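Local coordinates for protein copper-containing nitrite reductase (Hyphomicrobium denitrificans 1NES1, PDB 6TFO) that probably reduces nitrite to nitric oxide, taking electrons through its copper sites and working as a trimer, at residues C[208-213]-C[222-227]. Residues are numbered along the deposited sequence; the frame is centred on the assembly and turned at random.
With CU (copper (II) ion), chain J; CU (copper (II) ion), chain K.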
ATOM      1  N   VAL C 208      46.039 -36.043 -13.825  1.00 62.66           N
ATOM      2  CA  VAL C 208      44.804 -36.260 -13.008  1.00 58.25           C
ATOM      3  C   VAL C 208      43.767 -36.931 -13.909  1.00 57.87           C
ATOM      4  O   VAL C 208      43.447 -36.356 -14.993  1.00 56.24           O
ATOM      5  CB  VAL C 208      44.279 -34.950 -12.384  1.00 55.21           C
ATOM      6  CG1 VAL C 208      42.919 -35.134 -11.739  1.00 53.87           C
ATOM      7  CG2 VAL C 208      45.271 -34.364 -11.378  1.00 52.42           C
ATOM      8  N   GLU C 209      43.356 -38.140 -13.512  1.00 55.96           N
ATOM      9  CA  GLU C 209      42.260 -38.933 -14.122  1.00 58.09           C
ATOM     10  C   GLU C 209      41.028 -38.715 -13.249  1.00 57.59           C
ATOM     11  O   GLU C 209      40.896 -39.399 -12.202  1.00 60.31           O
ATOM     12  CB  GLU C 209      42.623 -40.415 -14.203  1.00 58.53           C
ATOM     13  CG  GLU C 209      41.517 -41.304 -14.742  1.00 60.26           C
ATOM     14  CD  GLU C 209      41.834 -42.784 -14.619  1.00 62.72           C
ATOM     15  OE1 GLU C 209      40.961 -43.557 -14.193  1.00 60.59           O
ATOM     16  OE2 GLU C 209      42.976 -43.157 -14.921  1.00 77.52           O
ATOM     17  N   LEU C 210      40.197 -37.746 -13.635  1.00 57.58           N
ATOM     18  CA  LEU C 210      39.023 -37.329 -12.835  1.00 60.19           C
ATOM     19  C   LEU C 210      37.784 -38.075 -13.306  1.00 57.34           C
ATOM     20  O   LEU C 210      37.433 -37.941 -14.497  1.00 49.73           O
ATOM     21  CB  LEU C 210      38.770 -35.833 -12.957  1.00 59.11           C
ATOM     22  CG  LEU C 210      37.633 -35.394 -12.045  1.00 63.01           C
ATOM     23  CD1 LEU C 210      38.170 -34.924 -10.701  1.00 61.07           C
ATOM     24  CD2 LEU C 210      36.799 -34.337 -12.727  1.00 66.19           C
ATOM     25  N   HIS C 211      37.154 -38.790 -12.378  1.00 55.60           N
ATOM     26  CA  HIS C 211      35.820 -39.413 -12.550  1.00 58.78           C
ATOM     27  C   HIS C 211      34.794 -38.563 -11.792  1.00 60.10           C
ATOM     28  O   HIS C 211      34.945 -38.442 -10.552  1.00 65.98           O
ATOM     29  CB  HIS C 211      35.869 -40.855 -12.051  1.00 58.95           C
ATOM     30  CG  HIS C 211      36.649 -41.761 -12.939  1.00 63.85           C
ATOM     31  ND1 HIS C 211      36.044 -42.736 -13.715  1.00 67.56           N
ATOM     32  CD2 HIS C 211      37.971 -41.838 -13.196  1.00 62.12           C
ATOM     33  CE1 HIS C 211      36.965 -43.383 -14.399  1.00 62.60           C
ATOM     34  NE2 HIS C 211      38.156 -42.852 -14.096  1.00 59.78           N
ATOM     35  N   LEU C 212      33.829 -37.959 -12.496  1.00 60.08           N
ATOM     36  CA  LEU C 212      32.665 -37.278 -11.858  1.00 58.88           C
ATOM     37  C   LEU C 212      31.403 -38.137 -12.036  1.00 57.41           C
ATOM     38  O   LEU C 212      30.920 -38.241 -13.190  1.00 55.91           O
ATOM     39  CB  LEU C 212      32.494 -35.874 -12.443  1.00 57.23           C
ATOM     40  CG  LEU C 212      31.716 -34.907 -11.549  1.00 60.79           C
ATOM     41  CD1 LEU C 212      32.126 -33.465 -11.817  1.00 62.09           C
ATOM     42  CD2 LEU C 212      30.213 -35.071 -11.745  1.00 63.55           C
ATOM     43  N   LYS C 213      30.920 -38.734 -10.932  1.00 53.92           N
ATOM     44  CA  LYS C 213      29.630 -39.472 -10.819  1.00 51.74           C
ATOM     45  C   LYS C 213      28.556 -38.512 -10.284  1.00 54.25           C
ATOM     46  O   LYS C 213      28.730 -38.057  -9.150  1.00 59.13           O
ATOM     47  CB  LYS C 213      29.772 -40.680  -9.884  1.00 47.07           C
ATOM     48  N   HIS C 222      25.400 -31.741 -13.188  1.00 51.22           N
ATOM     49  CA  HIS C 222      26.555 -31.164 -12.445  1.00 49.73           C
ATOM     50  C   HIS C 222      27.847 -31.326 -13.251  1.00 49.27           C
ATOM     51  O   HIS C 222      27.885 -32.145 -14.198  1.00 49.18           O
ATOM     52  CB  HIS C 222      26.666 -31.788 -11.053  1.00 52.64           C
ATOM     53  CG  HIS C 222      25.502 -31.434 -10.203  1.00 51.25           C
ATOM     54  ND1 HIS C 222      25.334 -30.173  -9.711  1.00 45.85           N
ATOM     55  CD2 HIS C 222      24.427 -32.150  -9.819  1.00 48.85           C
ATOM     56  CE1 HIS C 222      24.213 -30.127  -9.030  1.00 49.47           C
ATOM     57  NE2 HIS C 222      23.642 -31.336  -9.073  1.00 46.64           N
ATOM     58  N   SER C 223      28.871 -30.571 -12.866  1.00 44.86           N
ATOM     59  CA  SER C 223      30.152 -30.460 -13.594  1.00 49.35           C
ATOM     60  C   SER C 223      31.258 -30.049 -12.614  1.00 51.72           C
ATOM     61  O   SER C 223      30.980 -29.940 -11.404  1.00 49.85           O
ATOM     62  CB  SER C 223      30.006 -29.478 -14.726  1.00 49.96           C
ATOM     63  OG  SER C 223      29.723 -28.180 -14.219  1.00 47.92           O
ATOM     64  N   VAL C 224      32.475 -29.844 -13.117  1.00 49.73           N
ATOM     65  CA  VAL C 224      33.569 -29.254 -12.300  1.00 47.33           C
ATOM     66  C   VAL C 224      34.516 -28.479 -13.211  1.00 46.95           C
ATOM     67  O   VAL C 224      34.839 -28.968 -14.306  1.00 47.51           O
ATOM     68  CB  VAL C 224      34.292 -30.322 -11.473  1.00 45.87           C
ATOM     69  CG1 VAL C 224      34.914 -31.385 -12.349  1.00 47.29           C
ATOM     70  CG2 VAL C 224      35.324 -29.702 -10.556  1.00 50.37           C
ATOM     71  N   ASP C 225      34.855 -27.273 -12.765  1.00 47.42           N
ATOM     72  CA  ASP C 225      35.919 -26.383 -13.279  1.00 45.99           C
ATOM     73  C   ASP C 225      36.948 -26.339 -12.154  1.00 47.35           C
ATOM     74  O   ASP C 225      36.548 -25.990 -11.026  1.00 48.56           O
ATOM     75  CB  ASP C 225      35.320 -25.019 -13.644  1.00 52.63           C
ATOM     76  CG  ASP C 225      36.286 -23.862 -13.832  1.00 55.15           C
ATOM     77  OD1 ASP C 225      37.495 -24.109 -13.794  1.00 64.33           O
ATOM     78  OD2 ASP C 225      35.804 -22.706 -14.012  1.00 62.08           O
ATOM     79  N   PHE C 226      38.178 -26.794 -12.428  1.00 50.79           N
ATOM     80  CA  PHE C 226      39.364 -26.626 -11.544  1.00 50.02           C
ATOM     81  C   PHE C 226      40.189 -25.428 -12.027  1.00 53.34           C
ATOM     82  O   PHE C 226      40.592 -25.405 -13.219  1.00 53.52           O
ATOM     83  CB  PHE C 226      40.277 -27.848 -11.584  1.00 46.41           C
ATOM     84  CG  PHE C 226      39.610 -29.154 -11.270  1.00 42.23           C
ATOM     85  CD1 PHE C 226      39.491 -29.581  -9.962  1.00 40.71           C
ATOM     86  CD2 PHE C 226      39.138 -29.960 -12.288  1.00 43.80           C
ATOM     87  CE1 PHE C 226      38.924 -30.804  -9.670  1.00 41.89           C
ATOM     88  CE2 PHE C 226      38.543 -31.172 -11.992  1.00 45.06           C
ATOM     89  CZ  PHE C 226      38.439 -31.592 -10.687  1.00 43.49           C
ATOM     90  N   HIS C 227      40.461 -24.474 -11.135  1.00 54.51           N
ATOM     91  CA  HIS C 227      41.260 -23.268 -11.463  1.00 56.66           C
ATOM     92  C   HIS C 227      42.703 -23.682 -11.768  1.00 56.83           C
ATOM     93  O   HIS C 227      43.421 -22.847 -12.359  1.00 58.95           O
ATOM     94  CB  HIS C 227      41.110 -22.219 -10.357  1.00 59.68           C
ATOM     95  CG  HIS C 227      39.783 -21.541 -10.388  1.00 64.79           C
ATOM     96  ND1 HIS C 227      39.539 -20.390  -9.678  1.00 67.37           N
ATOM     97  CD2 HIS C 227      38.645 -21.833 -11.065  1.00 63.75           C
ATOM     98  CE1 HIS C 227      38.297 -20.014  -9.889  1.00 70.66           C
ATOM     99  NE2 HIS C 227      37.726 -20.882 -10.738  1.00 69.48           N
TER
HETATM  100 CU    CU J 501      26.355 -28.422  -9.890  1.00 45.57          CU
HETATM  101 CU    CU K 502      35.905 -20.411 -11.524  0.70 53.22          CU
HETATM  102  O   HOH W   1      35.376 -19.993 -13.488  1.00 56.67           O
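With CG trans to the backbone N in both Leu210 (chi1 -175°) and Leu212 (chi1 -158°), Leu210 reaches Val224 and Phe226, and Leu212 reaches Val224. Val224 holds CG1 between its own N and carbonyl carbon, chi1 60°, where that one methyl meets both leucines: Leu210 CD2 tip to tip at 3.5 Å, and Leu212 CD1 from an oblique angle. Leu212 CD1 also rests on the backbone at Ser223 C, 3.6 Å away. Leu210 CD1 closes tightly on Phe226 CZ at 3.3 Å, both its methyls lying at the ring edge, while Val224 CG2 sits 3.6 Å above one face, offset toward the rim. Cutting Leu210 back to an alanine would probably open a gap at that edge, leaving Val224 CG1 with Leu212 alone of the two leucines. Both ends of 222-227 hold copper: His222 ND1 with Cys263, His271 and Met276, its NE2 bonded to Glu175; His227 NE2 with His262, His419 of a neighbouring subunit and a water that donates to Asp225 OD2. In this cupredoxin beta-sandwich the contact packs two sheets together, strand 207-214, flanked by 166-181 and 246-252, facing 225-226, outermost in its sheet within this chain and paired with 257-262.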